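Local coordinates for protein putative immunoglobulin A1 protease (Bacteroides ovatus, PDB 3N6Z) that is of uncertain function, possibly an immunoglobulin A1 protease, with most of its chain folded as a solenoid of parallel strands, at residues V342-P346 / N347-K351. Sequence-based numbering, arbitrary orientation.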
ATOM      1  N   VAL A 342     -13.487   6.868  11.896  1.00 12.19           N
ATOM      2  CA  VAL A 342     -14.557   5.873  12.016  1.00 13.19           C
ATOM      3  C   VAL A 342     -15.753   6.250  11.130  1.00 14.63           C
ATOM      4  O   VAL A 342     -16.365   5.396  10.514  1.00 15.64           O
ATOM      5  CB  VAL A 342     -14.955   5.639  13.478  1.00 14.73           C
ATOM      6  CG1 VAL A 342     -16.217   4.787  13.597  1.00 18.18           C
ATOM      7  CG2 VAL A 342     -13.784   5.006  14.234  1.00 14.35           C
ATOM      8  N   ALA A 343     -16.062   7.546  11.040  1.00 13.83           N
ATOM      9  CA  ALA A 343     -17.161   8.014  10.186  1.00 15.04           C
ATOM     10  C   ALA A 343     -16.980   7.757   8.684  1.00 14.66           C
ATOM     11  O   ALA A 343     -17.950   7.757   7.913  1.00 17.58           O
ATOM     12  CB  ALA A 343     -17.449   9.525  10.478  1.00 16.42           C
ATOM     13  N   TRP A 344     -15.753   7.509   8.242  1.00 13.46           N
ATOM     14  CA  TRP A 344     -15.519   7.086   6.866  1.00 14.65           C
ATOM     15  C   TRP A 344     -16.325   5.859   6.457  1.00 15.74           C
ATOM     16  O   TRP A 344     -16.830   5.797   5.323  1.00 17.48           O
ATOM     17  CB  TRP A 344     -14.044   6.856   6.578  1.00 13.99           C
ATOM     18  CG  TRP A 344     -13.192   8.034   6.676  1.00 12.16           C
ATOM     19  CD1 TRP A 344     -13.577   9.365   6.675  1.00 14.05           C
ATOM     20  CD2 TRP A 344     -11.776   8.037   6.856  1.00 11.44           C
ATOM     21  NE1 TRP A 344     -12.484  10.179   6.811  1.00 12.39           N
ATOM     22  CE2 TRP A 344     -11.366   9.391   6.918  1.00 10.94           C
ATOM     23  CE3 TRP A 344     -10.812   7.025   6.948  1.00 10.42           C
ATOM     24  CZ2 TRP A 344     -10.039   9.754   7.090  1.00 11.18           C
ATOM     25  CZ3 TRP A 344      -9.477   7.389   7.095  1.00 10.68           C
ATOM     26  CH2 TRP A 344      -9.110   8.744   7.166  1.00 11.12           C
ATOM     27  N   ASN A 345     -16.441   4.903   7.375  1.00 15.33           N
ATOM     28  CA  ASN A 345     -17.305   3.743   7.183  1.00 15.96           C
ATOM     29  C   ASN A 345     -17.467   3.032   8.518  1.00 16.29           C
ATOM     30  O   ASN A 345     -16.643   2.199   8.893  1.00 15.14           O
ATOM     31  CB  ASN A 345     -16.787   2.767   6.117  1.00 17.04           C
ATOM     32  CG  ASN A 345     -17.730   1.596   5.923  1.00 21.21           C
ATOM     33  OD1 ASN A 345     -18.746   1.515   6.605  1.00 21.08           O
ATOM     34  ND2 ASN A 345     -17.384   0.684   5.028  1.00 26.01           N
ATOM     35  N   PRO A 346     -18.533   3.353   9.257  1.00 18.35           N
ATOM     36  CA  PRO A 346     -18.721   2.774  10.582  1.00 18.46           C
ATOM     37  C   PRO A 346     -18.945   1.250  10.610  1.00 18.36           C
ATOM     38  O   PRO A 346     -18.810   0.636  11.662  1.00 20.49           O
ATOM     39  CB  PRO A 346     -19.983   3.479  11.079  1.00 22.44           C
ATOM     40  CG  PRO A 346     -20.027   4.720  10.356  1.00 24.12           C
ATOM     41  CD  PRO A 346     -19.450   4.482   9.009  1.00 20.63           C
ATOM     42  N   ASN A 347     -19.282   0.671   9.461  1.00 18.33           N
ATOM     43  CA  ASN A 347     -19.361  -0.795   9.337  1.00 19.90           C
ATOM     44  C   ASN A 347     -18.002  -1.496   9.251  1.00 17.19           C
ATOM     45  O   ASN A 347     -17.930  -2.705   9.449  1.00 18.69           O
ATOM     46  CB  ASN A 347     -20.222  -1.164   8.124  1.00 21.89           C
ATOM     47  CG  ASN A 347     -21.664  -0.673   8.253  1.00 29.86           C
ATOM     48  OD1 ASN A 347     -22.247  -0.687   9.339  1.00 31.99           O
ATOM     49  ND2 ASN A 347     -22.237  -0.231   7.135  1.00 37.43           N
ATOM     50  N   LEU A 348     -16.940  -0.737   8.938  1.00 14.34           N
ATOM     51  CA  LEU A 348     -15.582  -1.247   8.758  1.00 13.54           C
ATOM     52  C   LEU A 348     -14.679  -0.847   9.910  1.00 11.84           C
ATOM     53  O   LEU A 348     -13.991  -1.679  10.484  1.00 13.11           O
ATOM     54  CB  LEU A 348     -14.983  -0.731   7.435  1.00 12.83           C
ATOM     55  CG  LEU A 348     -13.518  -1.049   7.173  1.00 11.42           C
ATOM     56  CD1 LEU A 348     -13.307  -2.567   7.079  1.00 12.75           C
ATOM     57  CD2 LEU A 348     -13.036  -0.308   5.904  1.00 12.54           C
ATOM     58  N   TRP A 349     -14.671   0.456  10.200  1.00 12.82           N
ATOM     59  CA  TRP A 349     -13.740   1.034  11.147  1.00 12.64           C
ATOM     60  C   TRP A 349     -14.282   0.975  12.579  1.00 14.02           C
ATOM     61  O   TRP A 349     -15.501   1.004  12.813  1.00 15.49           O
ATOM     62  CB  TRP A 349     -13.445   2.462  10.781  1.00 11.66           C
ATOM     63  CG  TRP A 349     -12.803   2.695   9.450  1.00 11.49           C
ATOM     64  CD1 TRP A 349     -13.439   3.020   8.291  1.00 10.56           C
ATOM     65  CD2 TRP A 349     -11.396   2.726   9.159  1.00  9.39           C
ATOM     66  NE1 TRP A 349     -12.516   3.255   7.292  1.00 10.46           N
ATOM     67  CE2 TRP A 349     -11.257   3.086   7.803  1.00 10.14           C
ATOM     68  CE3 TRP A 349     -10.241   2.515   9.929  1.00  9.57           C
ATOM     69  CZ2 TRP A 349     -10.018   3.229   7.189  1.00  8.29           C
ATOM     70  CZ3 TRP A 349      -9.017   2.640   9.329  1.00  9.31           C
ATOM     71  CH2 TRP A 349      -8.912   2.997   7.971  1.00  9.00           C
ATOM     72  N   LYS A 350     -13.369   0.902  13.540  1.00 12.77           N
ATOM     73  CA  LYS A 350     -13.707   1.065  14.967  1.00 14.54           C
ATOM     74  C   LYS A 350     -12.581   1.764  15.686  1.00 14.82           C
ATOM     75  O   LYS A 350     -11.439   1.767  15.210  1.00 15.22           O
ATOM     76  CB  LYS A 350     -14.015  -0.279  15.639  1.00 16.31           C
ATOM     77  CG  LYS A 350     -12.813  -1.234  15.762  1.00 18.24           C
ATOM     78  CD  LYS A 350     -13.130  -2.442  16.641  1.00 20.53           C
ATOM     79  CE  LYS A 350     -11.946  -3.404  16.717  1.00 25.47           C
ATOM     80  NZ  LYS A 350     -12.254  -4.620  17.551  1.00 30.56           N
ATOM     81  N   LYS A 351     -12.896   2.360  16.840  1.00 16.58           N
ATOM     82  CA  LYS A 351     -11.867   2.971  17.651  1.00 19.52           C
ATOM     83  C   LYS A 351     -11.062   1.847  18.296  1.00 20.56           C
ATOM     84  O   LYS A 351     -11.614   0.818  18.694  1.00 24.57           O
ATOM     85  CB  LYS A 351     -12.472   3.959  18.679  1.00 23.69           C
ATOM     86  CG  LYS A 351     -13.006   5.184  17.984  1.00 29.17           C
ATOM     87  CD  LYS A 351     -13.505   6.271  18.912  1.00 34.03           C
ATOM     88  CE  LYS A 351     -14.348   7.246  18.109  1.00 36.29           C
ATOM     89  NZ  LYS A 351     -14.838   8.349  18.953  1.00 39.87           N
TER
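W344 and W349 form the tight side of this local turn: the six-membered ring of W344 presents its edge to a face of the W349 ring, offset, with centroids 5.8 Å apart and planes at 77°. The closest approach is W344 CE3 to W349 CZ2 at 3.9 Å, near the rim of the W349 indole, whose opposite face is met by L348 CD2. W349 CB also packs 3.8 Å from V342 CA.

Three hydrogen bonds define the chain reversal. N345 O accepts twice: from W349 N at 2.9 Å, almost straight, and from L348 N at 3.0 Å, a donor well above the carbonyl plane. The second bond closes a type I beta turn with P346 and N347 at its corners, as their helical phi/psi values indicate. The N345 side chain, its CG anti to the backbone N (chi1 -179°), reaches forward so that OD1 receives N347 N at 3.0 Å, an Asx turn, though the bond is bent (138°), with the donor above the amide plane.

Packing is looser on the solvent side, where P346 and N347 are exposed and the K350 side chain points away, coming no nearer than 5.5 Å to residues 342-346. At the edge, the partly exposed V342 touches the aliphatic CG of K351 through CG2 at 3.8 Å, while the extended remainder of that lysine runs back to a hydrogen bond with N339 of the same helix.

The turn carries the chain from helix 334-344 into strand 349-350, which pairs antiparallel with strand 358-359. W349 meets F359 edge-to-face there and bonds through NE1 to N203, while W344 touches N236 and N267, seating this C-terminal unit against loops of the parallel-stranded solenoid.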